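Local coordinates for dephospho-CoA kinase (Campylobacter jejuni subsp. jejuni serotype O:2, PDB 4ZO4), which catalyses the ATP-dependent phosphorylation of the 3'-hydroxyl of dephospho-CoA, the last step of coenzyme A biosynthesis, at the interface of chains A and B. Sequence-based numbering; all coordinates share one arbitrary frame. Chains: chain A/B, Dephospho-CoA kinase.

Contacts 1 and 3 are near-reciprocal: in each, Leu59 of one chain packs at the start of helix 15-27, the P-loop helix of the other chain, on Ser19 and on Ala15 (contact 1) or Cys16 (contact 3), with the chains exchanged. Their C-alpha centres lie about 36 Å apart. Contact 2 sits between them, its C-alpha centre about 17 Å from that of contact 1 and 27 Å from that of contact 3, where B:Asn80 enters chain A beside helix 82-109. The two chains thus touch at both predicted ATP sites, although the interface is not an exact two-fold and this pairing need not be the biological one.

Contact 1: the interface of chains A and B. Residues chain A 15, 19; chain B 58-59.
The P-loop (Walker A motif) of this CoaE-family kinase meets the neighbouring chain where A:Ala15 and A:Ser19, on the first turns of helix 15-27, face B:Leu59. Both belong to the predicted ATP site, and in P-loop kinases the serine after the lysine commonly helps to hold the magnesium ion of the nucleotide. B:Leu59 reaches this surface with a forked end. Its CG stands beside the backbone N (chi1 -49°), and the second torsion of 81° makes CD2 prolong the chain while CD1 turns off to one side. The extended branch, CD2, ends at the A:Ser19 side chain, 3.7 Å from its CB and also beside the hydroxyl OG. The turned branch, CD1, lies 3.8 Å from the methyl CB of A:Ala15, which also touches CG, so the alanine methyl packs along the CG-CD1 limb, away from CD2. A small residue suits the first turn of the helix, where its methyl leaves room for the partner's leucine. B:Ser58 adds backbone rather than side chain: its CA is 4.0 Å from A:Ala15 CB. The hydroxyl of A:Ser19 points back along its own helix, where OG makes a weak hydrogen bond of 3.4 Å to the carbonyl O of A:Ala15. A leucine suits its place because it offers apolar branches that can cover the methyl and methylene groups here.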
# COMPACT_ATOMS: atom_id res chain seq x y z
N ALA A 15 7.85 -2.79 23.91
CA ALA A 15 6.62 -2.78 24.73
C ALA A 15 6.81 -2.49 26.20
O ALA A 15 5.96 -1.84 26.84
CB ALA A 15 5.89 -4.09 24.58
N SER A 19 5.25 0.28 29.21
CA SER A 19 4.47 -0.23 30.35
C SER A 19 5.14 0.11 31.67
O SER A 19 4.47 0.29 32.69
CB SER A 19 4.33 -1.73 30.24
OG SER A 19 5.61 -2.32 30.15
N SER B 58 4.96 -6.68 21.81
CA SER B 58 4.02 -7.12 22.86
C SER B 58 4.73 -7.75 24.03
O SER B 58 5.75 -8.40 23.87
CB SER B 58 2.98 -8.11 22.30
OG SER B 58 2.28 -8.82 23.32
N LEU B 59 4.14 -7.61 25.20
CA LEU B 59 4.74 -8.11 26.43
C LEU B 59 4.39 -9.58 26.57
O LEU B 59 4.94 -10.28 27.42
CB LEU B 59 4.26 -7.31 27.66
CG LEU B 59 4.30 -5.77 27.62
CD1 LEU B 59 3.11 -5.16 26.87
CD2 LEU B 59 4.38 -5.20 29.04

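Contact 2: the interface of chains A and B. Residues chain A 92-93, 96, 121-124; chain B 79-80.
This is a plug-like interface in which B:Asn80 inserts its side chain among A:His93, A:Ile96, A:Phe122, A:Glu123 and A:Ser124 of the partner P-loop kinase, joining the two chains of the crystal assembly; a biological role for the pairing is not established by the structure alone. B:Asn80 buries 111 Å², the largest share in the patch. Its backbone is in the left-handed helical region, which asparagine tolerates better than most residues. As modelled, ND2 donates to the hydroxyl OG of A:Ser124 (3.3 Å), tilted 16° from the amide plane. In this model ND2 also lies over A:Phe122, whose flat face suits an amide, nearer the rim than the centre, with ring and amide planes almost perpendicular. OD1 comes in plane to the edge of the A:His93 imidazole, but it also lies 3.1 Å from A:Glu123 OE1, an acceptor pair that makes the amide orientation doubtful; if flipped, the serine could donate to the oxygen instead. A:His93 NE2 bonds to A:Glu123 OE1 on its anti side, a hydrogen bond that would hold the two side chains together beside B:Asn80. A:Ile96 provides an apolar wall, its CD1 3.8 Å from B:Asn80 CG, and A:Glu123 CB lies 3.7 Å from that same carbon of B:Asn80. B:Phe79 (chi1 169°) sends its ring toward A:Thr92, with CZ 4.1 Å from the methyl CG2, and B:Asn80 CB sits over the centre of the B:Phe79 ring.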
# COMPACT_ATOMS: atom_id res chain seq x y z
N THR A 92 -13.52 0.45 12.62
CA THR A 92 -13.05 0.65 13.99
C THR A 92 -12.45 2.03 14.20
O THR A 92 -12.65 2.64 15.23
CB THR A 92 -11.95 -0.37 14.34
OG1 THR A 92 -10.95 -0.38 13.33
CG2 THR A 92 -12.52 -1.76 14.45
N HIS A 93 -11.68 2.50 13.23
CA HIS A 93 -10.97 3.76 13.34
C HIS A 93 -11.79 4.91 13.92
O HIS A 93 -11.35 5.52 14.89
CB HIS A 93 -10.35 4.18 12.00
CG HIS A 93 -9.19 3.34 11.56
ND1 HIS A 93 -8.61 3.48 10.31
CD2 HIS A 93 -8.49 2.37 12.19
CE1 HIS A 93 -7.59 2.64 10.21
NE2 HIS A 93 -7.51 1.94 11.33
N ILE A 96 -12.70 4.09 17.61
CA ILE A 96 -11.55 4.18 18.52
C ILE A 96 -11.20 5.67 18.77
O ILE A 96 -11.07 6.11 19.93
CB ILE A 96 -10.34 3.37 18.02
CG1 ILE A 96 -10.69 1.90 17.71
CG2 ILE A 96 -9.30 3.33 19.10
CD1 ILE A 96 -9.68 1.12 16.87
N PHE A 121 2.76 2.74 16.31
CA PHE A 121 2.13 2.89 14.97
C PHE A 121 0.61 2.71 14.99
O PHE A 121 0.06 2.01 14.18
CB PHE A 121 2.79 1.96 13.96
CG PHE A 121 4.26 2.22 13.77
CD1 PHE A 121 5.19 1.59 14.59
CD2 PHE A 121 4.70 3.08 12.77
CE1 PHE A 121 6.54 1.83 14.42
CE2 PHE A 121 6.04 3.32 12.61
CZ PHE A 121 6.96 2.70 13.44
N PHE A 122 -0.06 3.39 15.90
CA PHE A 122 -1.48 3.22 16.12
C PHE A 122 -2.16 3.99 15.06
O PHE A 122 -1.65 5.01 14.63
CB PHE A 122 -1.89 3.82 17.46
CG PHE A 122 -3.13 3.24 18.07
CD1 PHE A 122 -4.18 4.05 18.40
CD2 PHE A 122 -3.21 1.88 18.35
CE1 PHE A 122 -5.30 3.52 19.00
CE2 PHE A 122 -4.34 1.34 18.93
CZ PHE A 122 -5.39 2.16 19.26
N GLU A 123 -3.35 3.55 14.70
CA GLU A 123 -3.95 3.91 13.45
C GLU A 123 -4.99 5.02 13.50
O GLU A 123 -5.01 5.91 12.65
CB GLU A 123 -4.60 2.66 12.84
CG GLU A 123 -3.63 1.72 12.16
CD GLU A 123 -4.32 0.62 11.37
OE1 GLU A 123 -5.56 0.45 11.49
OE2 GLU A 123 -3.62 -0.09 10.62
N SER A 124 -5.88 4.95 14.48
CA SER A 124 -7.20 5.60 14.32
C SER A 124 -7.27 7.13 14.21
O SER A 124 -8.35 7.72 14.32
CB SER A 124 -8.14 5.08 15.39
OG SER A 124 -8.35 3.69 15.18
N PHE B 79 -3.72 -5.95 14.89
CA PHE B 79 -4.94 -5.18 14.86
C PHE B 79 -4.63 -3.71 15.18
O PHE B 79 -4.04 -3.42 16.19
CB PHE B 79 -5.95 -5.80 15.84
CG PHE B 79 -7.13 -4.95 16.08
CD1 PHE B 79 -7.91 -4.55 15.01
CD2 PHE B 79 -7.44 -4.51 17.36
CE1 PHE B 79 -9.00 -3.74 15.20
CE2 PHE B 79 -8.54 -3.70 17.57
CZ PHE B 79 -9.32 -3.32 16.47
N ASN B 80 -4.99 -2.82 14.27
CA ASN B 80 -4.86 -1.35 14.42
C ASN B 80 -3.40 -0.88 14.54
O ASN B 80 -3.08 0.24 15.01
CB ASN B 80 -5.73 -0.82 15.59
CG ASN B 80 -6.33 0.54 15.29
OD1 ASN B 80 -6.98 0.72 14.27
ND2 ASN B 80 -6.07 1.52 16.15

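Contact 3: the interface of chains A and B. Residues chain A 56, 59; chain B 15-16, 19.
A:Leu59 straddles the start of the P-loop helix of chain B, one methyl toward B:Ser19 and the other between B:Ser19 and B:Cys16. Its CG lies beside the backbone N and opposite the carbonyl carbon (chi1 -62°). With chi2 at -178°, CD1 continues the extended chain and CD2 branches off. CD1 runs to the methylene of B:Ser19, 4.0 Å from its CB, and lies 3.7 Å from its hydroxyl OG. CD2 settles 3.9 Å from B:Cys16 CB, so the cysteine takes part through its beta carbon. The branched leucine suits this helical surface because its two methyls can spread over residues three apart, about one turn. The hydroxyl of B:Ser19 lies beneath both methyls and still bonds back to its own helix, OG to the backbone O of B:Ala15 at 3.1 Å; the donor is tilted 31° from the carbonyl plane. Further along, the backbone O of A:Pro56, in the 3-10 helix 55-57, faces the methyl CB of B:Ala15 at 3.3 Å. An alanine lets that turn come close, as it has no further side-chain atoms to interpose.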
# COMPACT_ATOMS: atom_id res chain seq x y z
N PRO A 56 -20.08 -13.43 6.56
CA PRO A 56 -19.96 -13.96 5.17
C PRO A 56 -18.54 -14.31 4.67
O PRO A 56 -18.40 -14.73 3.52
CB PRO A 56 -20.55 -12.84 4.28
CG PRO A 56 -20.68 -11.64 5.14
CD PRO A 56 -20.78 -12.13 6.58
N LEU A 59 -17.20 -19.78 7.44
CA LEU A 59 -18.26 -20.71 7.79
C LEU A 59 -18.35 -20.79 9.30
O LEU A 59 -19.36 -21.24 9.84
CB LEU A 59 -17.97 -22.11 7.22
CG LEU A 59 -17.89 -22.25 5.69
CD1 LEU A 59 -17.64 -23.71 5.30
CD2 LEU A 59 -19.15 -21.71 5.00
N ALA B 15 -18.30 -16.57 0.15
CA ALA B 15 -17.41 -17.62 0.66
C ALA B 15 -17.97 -19.03 0.58
O ALA B 15 -17.23 -19.97 0.34
CB ALA B 15 -17.01 -17.34 2.10
N CYS B 16 -19.26 -19.21 0.79
CA CYS B 16 -19.77 -20.54 0.96
C CYS B 16 -19.98 -21.24 -0.38
O CYS B 16 -19.92 -22.47 -0.48
CB CYS B 16 -21.02 -20.54 1.83
SG CYS B 16 -22.49 -20.05 0.96
N SER B 19 -16.64 -22.80 -0.80
CA SER B 19 -16.33 -23.99 0.00
C SER B 19 -17.19 -25.21 -0.39
O SER B 19 -16.75 -26.36 -0.23
CB SER B 19 -16.45 -23.70 1.48
OG SER B 19 -17.50 -22.78 1.69